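Local coordinates for putative gdp-fucose protein o-fucosyltransferase 1 (Caenorhabditis elegans, PDB 3ZY3) that is a putative protein O-fucosyltransferase of the GT-B type and holds GDP beside the parallel sheet of its C-terminal half, at residues P212-H217 against A325-G330; E269-K274 against A355-R360; K202-A207 against L319-R324. All coordinates share one frame; numbering follows the deposited sequence.

Contact 1 (P212-H217 against A325-G330); sequences PFVAVH and ADLFVG. With GDP (guanosine-5'-diphosphate), chain E.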
# COMPACT_ATOMS: atom_id res chain seq x y z
N PRO A 212 -3.87 11.24 -25.82
CA PRO A 212 -3.51 10.33 -24.74
C PRO A 212 -2.50 11.00 -23.78
O PRO A 212 -1.67 11.82 -24.23
CB PRO A 212 -2.88 9.15 -25.47
CG PRO A 212 -2.23 9.77 -26.65
CD PRO A 212 -3.11 10.93 -27.06
N PHE A 213 -2.57 10.69 -22.49
CA PHE A 213 -1.60 11.29 -21.57
C PHE A 213 -0.65 10.30 -20.93
O PHE A 213 -0.97 9.12 -20.70
CB PHE A 213 -2.24 12.28 -20.55
CG PHE A 213 -2.91 11.64 -19.35
CD1 PHE A 213 -4.22 11.18 -19.44
CD2 PHE A 213 -2.26 11.57 -18.11
CE1 PHE A 213 -4.87 10.63 -18.34
CE2 PHE A 213 -2.91 11.01 -16.97
CZ PHE A 213 -4.22 10.55 -17.10
N VAL A 214 0.58 10.78 -20.70
CA VAL A 214 1.55 10.01 -19.94
C VAL A 214 1.50 10.56 -18.50
O VAL A 214 1.50 11.78 -18.31
CB VAL A 214 3.00 10.16 -20.48
CG1 VAL A 214 3.98 9.48 -19.54
CG2 VAL A 214 3.13 9.58 -21.90
N ALA A 215 1.43 9.65 -17.53
CA ALA A 215 1.55 10.00 -16.10
C ALA A 215 2.83 9.47 -15.58
O ALA A 215 3.20 8.33 -15.87
CB ALA A 215 0.40 9.42 -15.28
N VAL A 216 3.52 10.29 -14.79
CA VAL A 216 4.81 9.92 -14.27
C VAL A 216 4.81 10.12 -12.77
O VAL A 216 4.19 11.05 -12.26
CB VAL A 216 5.99 10.71 -14.95
CG1 VAL A 216 5.86 10.67 -16.47
CG2 VAL A 216 6.09 12.17 -14.47
N HIS A 217 5.51 9.21 -12.07
CA HIS A 217 5.66 9.35 -10.63
C HIS A 217 7.10 9.77 -10.35
O HIS A 217 8.01 9.05 -10.69
CB HIS A 217 5.31 8.06 -9.91
CG HIS A 217 5.51 8.15 -8.42
ND1 HIS A 217 5.99 7.11 -7.66
CD2 HIS A 217 5.36 9.20 -7.57
CE1 HIS A 217 6.08 7.49 -6.39
NE2 HIS A 217 5.70 8.76 -6.31
N ALA A 325 -4.16 6.91 -16.53
CA ALA A 325 -3.31 7.34 -17.66
C ALA A 325 -3.32 6.37 -18.83
O ALA A 325 -3.50 5.18 -18.66
CB ALA A 325 -1.90 7.56 -17.20
N ASP A 326 -3.11 6.89 -20.04
CA ASP A 326 -2.89 6.03 -21.19
C ASP A 326 -1.58 5.25 -21.04
O ASP A 326 -1.49 4.08 -21.43
CB ASP A 326 -2.89 6.90 -22.43
CG ASP A 326 -4.23 7.59 -22.61
OD1 ASP A 326 -4.44 8.69 -22.06
OD2 ASP A 326 -5.08 7.01 -23.29
N LEU A 327 -0.59 5.90 -20.43
CA LEU A 327 0.68 5.24 -20.13
C LEU A 327 1.20 5.82 -18.83
O LEU A 327 1.23 7.04 -18.64
CB LEU A 327 1.72 5.44 -21.24
CG LEU A 327 3.11 4.81 -21.00
CD1 LEU A 327 3.02 3.30 -20.91
CD2 LEU A 327 4.05 5.22 -22.14
N PHE A 328 1.61 4.93 -17.95
CA PHE A 328 2.16 5.30 -16.65
C PHE A 328 3.64 4.95 -16.67
O PHE A 328 4.02 3.84 -17.07
CB PHE A 328 1.44 4.51 -15.57
CG PHE A 328 2.15 4.48 -14.23
CD1 PHE A 328 2.46 5.65 -13.54
CD2 PHE A 328 2.51 3.25 -13.66
CE1 PHE A 328 3.10 5.61 -12.29
CE2 PHE A 328 3.15 3.21 -12.41
CZ PHE A 328 3.42 4.37 -11.73
N VAL A 329 4.47 5.92 -16.27
CA VAL A 329 5.88 5.65 -16.00
C VAL A 329 6.12 5.82 -14.50
O VAL A 329 6.07 6.92 -13.96
CB VAL A 329 6.80 6.63 -16.78
CG1 VAL A 329 8.26 6.34 -16.47
CG2 VAL A 329 6.52 6.56 -18.28
N GLY A 330 6.47 4.74 -13.85
CA GLY A 330 6.59 4.77 -12.39
C GLY A 330 8.02 4.60 -11.93
O GLY A 330 8.96 4.46 -12.73
PB GDP E . 7.54 4.39 -1.10
O1B GDP E . 8.29 4.98 0.06
O2B GDP E . 7.84 5.20 -2.34
O3B GDP E . 7.69 2.90 -1.25
O3A GDP E . 5.98 4.66 -0.87
PA GDP E . 5.14 5.02 0.46
O1A GDP E . 5.14 3.85 1.39
O2A GDP E . 3.72 5.34 -0.02
O5' GDP E . 5.81 6.29 1.15
C5' GDP E . 5.98 7.46 0.37
C4' GDP E . 5.02 8.53 0.85
O4' GDP E . 5.47 9.77 0.31
C3' GDP E . 3.61 8.44 0.27
O3' GDP E . 2.75 7.54 0.96
C2' GDP E . 3.15 9.89 0.33
O2' GDP E . 2.87 10.31 1.68
C1' GDP E . 4.40 10.60 -0.16
N9 GDP E . 4.40 10.57 -1.65
C8 GDP E . 5.18 9.79 -2.45
N7 GDP E . 4.93 10.03 -3.76
C5 GDP E . 3.96 10.99 -3.80
C6 GDP E . 3.21 11.73 -4.84
O6 GDP E . 3.44 11.48 -6.04
N1 GDP E . 2.28 12.65 -4.45
C2 GDP E . 2.04 12.92 -3.13
N2 GDP E . 1.12 13.86 -2.75
N3 GDP E . 2.70 12.30 -2.13
C4 GDP E . 3.63 11.33 -2.41
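Leu327 N donates to Phe213 O in a parallel pairing that joins strand 213-217 to strand 327-330 by alternating backbone hydrogen bonds: Leu327 O accepts from Ala215 N (2.8 Å), Ala215 O takes Val329 N at the same length, and Val329 O receives His217 N. Beside Phe213 a side chain takes over: Asp326 OD1 accepts Phe213 N at 2.8 Å, met from above the carboxylate plane, while Asp326 CG lies against Pro212 CB. The Phe213 ring, turned across that carboxylate at nearly a right angle, is covered over one face by Ala325, whose CA stands 3.8 Å from the ring centroid in a CH-pi contact. Ala325 CB also meets Ala215 CB at 3.5 Å. These are two inner strands of the five-stranded parallel sheet in the C-terminal half, part of a Rossmann-like domain of the GT-B type. On the face carrying Val214 and Val329, CG1 of the former touches CG2 of the latter, under helix 264-278; Ala215 and Phe328 face helix 315-324. Near the C-terminal end of its strand, His217, with CG anti to the backbone N (chi1 178°), directs its imidazole away from the neighbouring strand to GDP, where NE2 donates to GDP N7 at 3.0 Å. Ser337 OG, bonded to ND1, ties down the other ring nitrogen.

Contact 2 (E269-K274 against A355-R360); sequences EQIVEK and AFFGIR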
# COMPACT_ATOMS: atom_id res chain seq x y z
N GLU A 269 14.76 12.70 -20.35
CA GLU A 269 14.96 11.93 -21.59
C GLU A 269 13.90 10.85 -21.77
O GLU A 269 13.34 10.66 -22.86
CB GLU A 269 16.35 11.30 -21.63
CG GLU A 269 17.46 12.25 -22.03
CD GLU A 269 18.86 11.68 -21.73
OE1 GLU A 269 18.98 10.59 -21.13
OE2 GLU A 269 19.85 12.35 -22.09
N GLN A 270 13.60 10.16 -20.67
CA GLN A 270 12.62 9.09 -20.66
C GLN A 270 11.17 9.56 -20.76
O GLN A 270 10.35 8.89 -21.39
CB GLN A 270 12.85 8.19 -19.44
CG GLN A 270 14.25 7.58 -19.53
CD GLN A 270 14.62 6.74 -18.33
OE1 GLN A 270 13.86 5.88 -17.89
NE2 GLN A 270 15.82 6.98 -17.79
N ILE A 271 10.87 10.72 -20.20
CA ILE A 271 9.54 11.35 -20.39
C ILE A 271 9.36 11.67 -21.86
O ILE A 271 8.32 11.35 -22.45
CB ILE A 271 9.38 12.68 -19.58
CG1 ILE A 271 9.61 12.51 -18.08
CG2 ILE A 271 8.03 13.32 -19.86
CD1 ILE A 271 8.94 11.40 -17.48
N VAL A 272 10.39 12.26 -22.47
CA VAL A 272 10.34 12.60 -23.89
C VAL A 272 10.11 11.32 -24.71
O VAL A 272 9.24 11.30 -25.58
CB VAL A 272 11.56 13.42 -24.35
CG1 VAL A 272 11.59 13.55 -25.88
CG2 VAL A 272 11.54 14.82 -23.68
N GLU A 273 10.85 10.27 -24.39
CA GLU A 273 10.74 8.99 -25.08
C GLU A 273 9.31 8.47 -24.98
O GLU A 273 8.70 8.10 -25.97
CB GLU A 273 11.73 7.98 -24.48
CG GLU A 273 11.80 6.64 -25.24
CD GLU A 273 12.52 5.53 -24.45
OE1 GLU A 273 13.25 5.85 -23.48
OE2 GLU A 273 12.34 4.35 -24.82
N LYS A 274 8.77 8.46 -23.77
CA LYS A 274 7.45 7.89 -23.54
C LYS A 274 6.36 8.74 -24.19
O LYS A 274 5.38 8.19 -24.70
CB LYS A 274 7.19 7.70 -22.03
CG LYS A 274 8.19 6.71 -21.41
CD LYS A 274 8.07 5.36 -22.03
CE LYS A 274 9.02 4.35 -21.37
NZ LYS A 274 9.10 3.13 -22.20
N ALA A 355 5.35 1.43 -17.51
CA ALA A 355 6.78 1.38 -17.73
C ALA A 355 7.41 1.93 -16.47
O ALA A 355 6.70 2.46 -15.60
CB ALA A 355 7.16 2.23 -18.96
N PHE A 356 8.73 1.81 -16.35
CA PHE A 356 9.43 2.40 -15.20
C PHE A 356 10.69 3.10 -15.69
O PHE A 356 11.21 2.77 -16.75
CB PHE A 356 9.78 1.33 -14.16
CG PHE A 356 8.57 0.62 -13.59
CD1 PHE A 356 7.89 1.15 -12.51
CD2 PHE A 356 8.09 -0.53 -14.19
CE1 PHE A 356 6.80 0.51 -11.99
CE2 PHE A 356 6.97 -1.19 -13.67
CZ PHE A 356 6.32 -0.66 -12.58
N PHE A 357 11.17 4.08 -14.92
CA PHE A 357 12.46 4.70 -15.21
C PHE A 357 13.59 3.67 -15.17
O PHE A 357 13.64 2.84 -14.25
CB PHE A 357 12.72 5.82 -14.22
CG PHE A 357 11.80 7.00 -14.40
CD1 PHE A 357 11.96 7.86 -15.50
CD2 PHE A 357 10.80 7.25 -13.48
CE1 PHE A 357 11.10 8.96 -15.68
CE2 PHE A 357 9.95 8.36 -13.63
CZ PHE A 357 10.10 9.21 -14.76
N GLY A 358 14.51 3.75 -16.13
CA GLY A 358 15.71 2.90 -16.11
C GLY A 358 15.54 1.44 -16.55
O GLY A 358 16.52 0.72 -16.57
N ILE A 359 14.33 1.03 -16.91
CA ILE A 359 14.04 -0.35 -17.36
C ILE A 359 13.46 -0.33 -18.77
O ILE A 359 12.57 0.47 -19.07
CB ILE A 359 13.00 -1.12 -16.44
CG1 ILE A 359 13.34 -1.03 -14.97
CG2 ILE A 359 12.96 -2.64 -16.78
CD1 ILE A 359 12.84 0.20 -14.31
N ARG A 360 13.94 -1.22 -19.63
CA ARG A 360 13.49 -1.29 -21.02
C ARG A 360 12.28 -2.21 -21.15
O ARG A 360 11.46 -2.05 -22.06
CB ARG A 360 14.61 -1.79 -21.93
CG ARG A 360 15.89 -0.96 -21.92
CD ARG A 360 16.85 -1.50 -22.98
NE ARG A 360 17.86 -0.52 -23.40
CZ ARG A 360 18.49 -0.55 -24.57
NH1 ARG A 360 18.21 -1.49 -25.47
NH2 ARG A 360 19.40 0.39 -24.86
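A type II beta turn running from Phe356 to Ile359 takes over at the last residue of edge strand 354-356 and is fastened to helix 264-278 by the amide of Gln270. Gly358 N donates to Gln270 OE1 over 2.8 Å, with an N-H...O angle of 163°. The donor lies in the carbonyl plane, on a lone pair of OE1, at a C=O...N angle of 127°. Gln270 reaches the turn because its chain is extended beyond CG, with chi2 at 176°, which carries the amide straight out from the helix. The same oxygen lies 3.2 Å from Phe357 CA and comes up to the edge of the Phe357 ring near CD1, the amide being steeply inclined to the ring plane. Gly358 itself has a positive phi, a backbone shape that favours glycine at this place in the turn.

Further round the ring, Ile271 CD1 sits 3.7 Å from Phe357 CZ and equally near CE1. The methyl lies at the ring edge, near its plane, and the helix thus meets the rim of the aromatic group. In this alpha/beta domain with its parallel sheet, the edge strand is the last one in the chain and the helix lies against the sheet surface, with Ile271 resting on Val216 of an inner strand and Phe357 touching Val329 and Leu218. One helical turn after Gln270, Lys274 bends at chi2 and lays its aliphatic chain toward the strand, where CE lies 3.7 Å from Ala355 CB. Ala355 pairs through its backbone with Phe328 and Gly330, linking the edge strand to its neighbour in the sheet.

Contact 3 (K202-A207 against L319-R324); sequences KKFISA and LAIMGR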
# COMPACT_ATOMS: atom_id res chain seq x y z
N LYS A 202 -11.17 12.21 -12.45
CA LYS A 202 -11.82 12.45 -13.75
C LYS A 202 -11.86 13.93 -14.13
O LYS A 202 -11.56 14.29 -15.29
CB LYS A 202 -13.22 11.83 -13.79
CG LYS A 202 -13.25 10.30 -13.75
CD LYS A 202 -14.69 9.76 -13.84
CE LYS A 202 -14.72 8.30 -14.33
NZ LYS A 202 -16.08 7.64 -14.28
N LYS A 203 -12.17 14.79 -13.16
CA LYS A 203 -12.25 16.24 -13.35
C LYS A 203 -10.89 16.84 -13.70
O LYS A 203 -10.78 17.69 -14.60
CB LYS A 203 -12.75 16.94 -12.08
CG LYS A 203 -14.24 16.92 -11.86
CD LYS A 203 -14.62 17.08 -10.38
CE LYS A 203 -14.05 18.32 -9.73
NZ LYS A 203 -14.56 18.53 -8.33
N PHE A 204 -9.86 16.44 -12.97
CA PHE A 204 -8.53 16.94 -13.27
C PHE A 204 -8.13 16.57 -14.71
O PHE A 204 -7.62 17.42 -15.48
CB PHE A 204 -7.48 16.44 -12.27
CG PHE A 204 -6.16 17.07 -12.48
CD1 PHE A 204 -5.25 16.53 -13.38
CD2 PHE A 204 -5.85 18.28 -11.83
CE1 PHE A 204 -4.04 17.14 -13.63
CE2 PHE A 204 -4.63 18.89 -12.05
CZ PHE A 204 -3.71 18.32 -12.96
N ILE A 205 -8.39 15.32 -15.08
CA ILE A 205 -8.03 14.80 -16.40
C ILE A 205 -8.77 15.54 -17.53
O ILE A 205 -8.12 15.98 -18.49
CB ILE A 205 -8.21 13.25 -16.50
CG1 ILE A 205 -7.16 12.53 -15.64
CG2 ILE A 205 -8.15 12.73 -17.96
CD1 ILE A 205 -7.59 11.12 -15.28
N SER A 206 -10.09 15.68 -17.42
CA SER A 206 -10.88 16.38 -18.45
C SER A 206 -10.49 17.85 -18.57
O SER A 206 -10.48 18.38 -19.66
CB SER A 206 -12.40 16.21 -18.24
OG SER A 206 -12.79 16.62 -16.95
N ALA A 207 -10.08 18.48 -17.47
CA ALA A 207 -9.76 19.91 -17.47
C ALA A 207 -8.35 20.20 -18.00
O ALA A 207 -8.15 21.21 -18.69
CB ALA A 207 -9.90 20.48 -16.09
N LEU A 319 -2.62 9.05 -7.28
CA LEU A 319 -2.66 7.60 -7.60
C LEU A 319 -3.80 7.29 -8.57
O LEU A 319 -3.61 6.58 -9.56
CB LEU A 319 -2.81 6.78 -6.31
CG LEU A 319 -1.64 6.78 -5.32
CD1 LEU A 319 -2.05 6.16 -3.97
CD2 LEU A 319 -0.49 5.98 -5.95
N ALA A 320 -4.99 7.82 -8.31
CA ALA A 320 -6.13 7.61 -9.20
C ALA A 320 -5.90 8.15 -10.61
O ALA A 320 -6.19 7.45 -11.57
CB ALA A 320 -7.45 8.18 -8.59
N ILE A 321 -5.36 9.35 -10.75
CA ILE A 321 -4.99 9.90 -12.08
C ILE A 321 -3.97 9.02 -12.81
O ILE A 321 -4.15 8.71 -14.01
CB ILE A 321 -4.47 11.37 -11.96
CG1 ILE A 321 -5.57 12.27 -11.37
CG2 ILE A 321 -3.99 11.92 -13.36
CD1 ILE A 321 -5.12 13.63 -10.86
N MET A 322 -2.91 8.61 -12.12
CA MET A 322 -1.91 7.75 -12.73
C MET A 322 -2.52 6.41 -13.16
O MET A 322 -2.17 5.86 -14.20
CB MET A 322 -0.69 7.55 -11.81
CG MET A 322 0.07 8.84 -11.54
SD MET A 322 1.61 8.56 -10.64
CE MET A 322 1.02 8.33 -8.94
N GLY A 323 -3.44 5.86 -12.36
CA GLY A 323 -4.17 4.67 -12.79
C GLY A 323 -4.98 4.83 -14.07
O GLY A 323 -5.11 3.88 -14.85
N ARG A 324 -5.54 6.01 -14.27
CA ARG A 324 -6.30 6.29 -15.49
C ARG A 324 -5.46 6.71 -16.70
O ARG A 324 -6.03 6.90 -17.78
CB ARG A 324 -7.34 7.39 -15.28
CG ARG A 324 -7.80 7.67 -13.88
CD ARG A 324 -9.22 7.32 -13.62
NE ARG A 324 -10.15 7.73 -14.64
CZ ARG A 324 -11.34 7.16 -14.81
NH1 ARG A 324 -11.73 6.17 -14.01
NH2 ARG A 324 -12.14 7.57 -15.78
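Helix segments 202-207 and 319-324 cross at -57°, their axes approaching to 9.9 Å, and the backbones come nearest at Ile205 and Ile321, whose CA atoms are 7.2 Å apart. Between them the two isoleucines slide past each other in opposite directions, CG1 of Ile205 meeting CG2 of Ile321 at 4.0 Å. Each then reaches a second residue of the opposing segment. The delta methyl of Ile321 lies 3.8 Å from Phe204 CD1, approaching the ring obliquely. Ile205 CD1 packs on the aliphatic base of Arg324, 3.7 Å from its CB. Phe204 keeps CG anti to its own nitrogen (chi1 -173°), which turns its ring toward the Ile321 methyl, the two side chains crossing at about a right angle, and also against Phe284 of the sheet.

At the more exposed margin, Lys202 stretches its extended chain across the guanidinium of Arg324, with CG above one face of the group. No hydrogen bond joins the pair: the methylenes make the contact, while Lys202 NZ and Arg324 NH2, 4.2 Å apart, bear like charges that would probably repel each other. Inward, Ile205 and Ile321 both touch Phe213, so the helix interface continues into the sheet beneath. Helices packed on one surface of a parallel sheet and followed, after a short connection, by its strands are characteristic of Rossmann-like alpha/beta domains such as those of GT-B proteins.

In the fold
All three contacts lie in or against one parallel sheet in the C-terminal half of the chain. Contact 1 supplies two of its inner strands, and the centres of contacts 2 and 3 each lie about 10 Å from it. Contact 3 joins helices 195-208 and 315-324, which lead into strands 213-218 and 327-330; contact 2 sets helix 264-278 against the end of edge strand 354-356. Contacts 2 and 3, their centres about 21 Å apart, do not touch, and the sheet lies between their helices. Along the chain come 202-207, 212-217, 269-274, 319-324, 325-330 and 355-360, every first segment before all second ones, so sequence-distant residues close the layered domain that bears the GDP-binding His217.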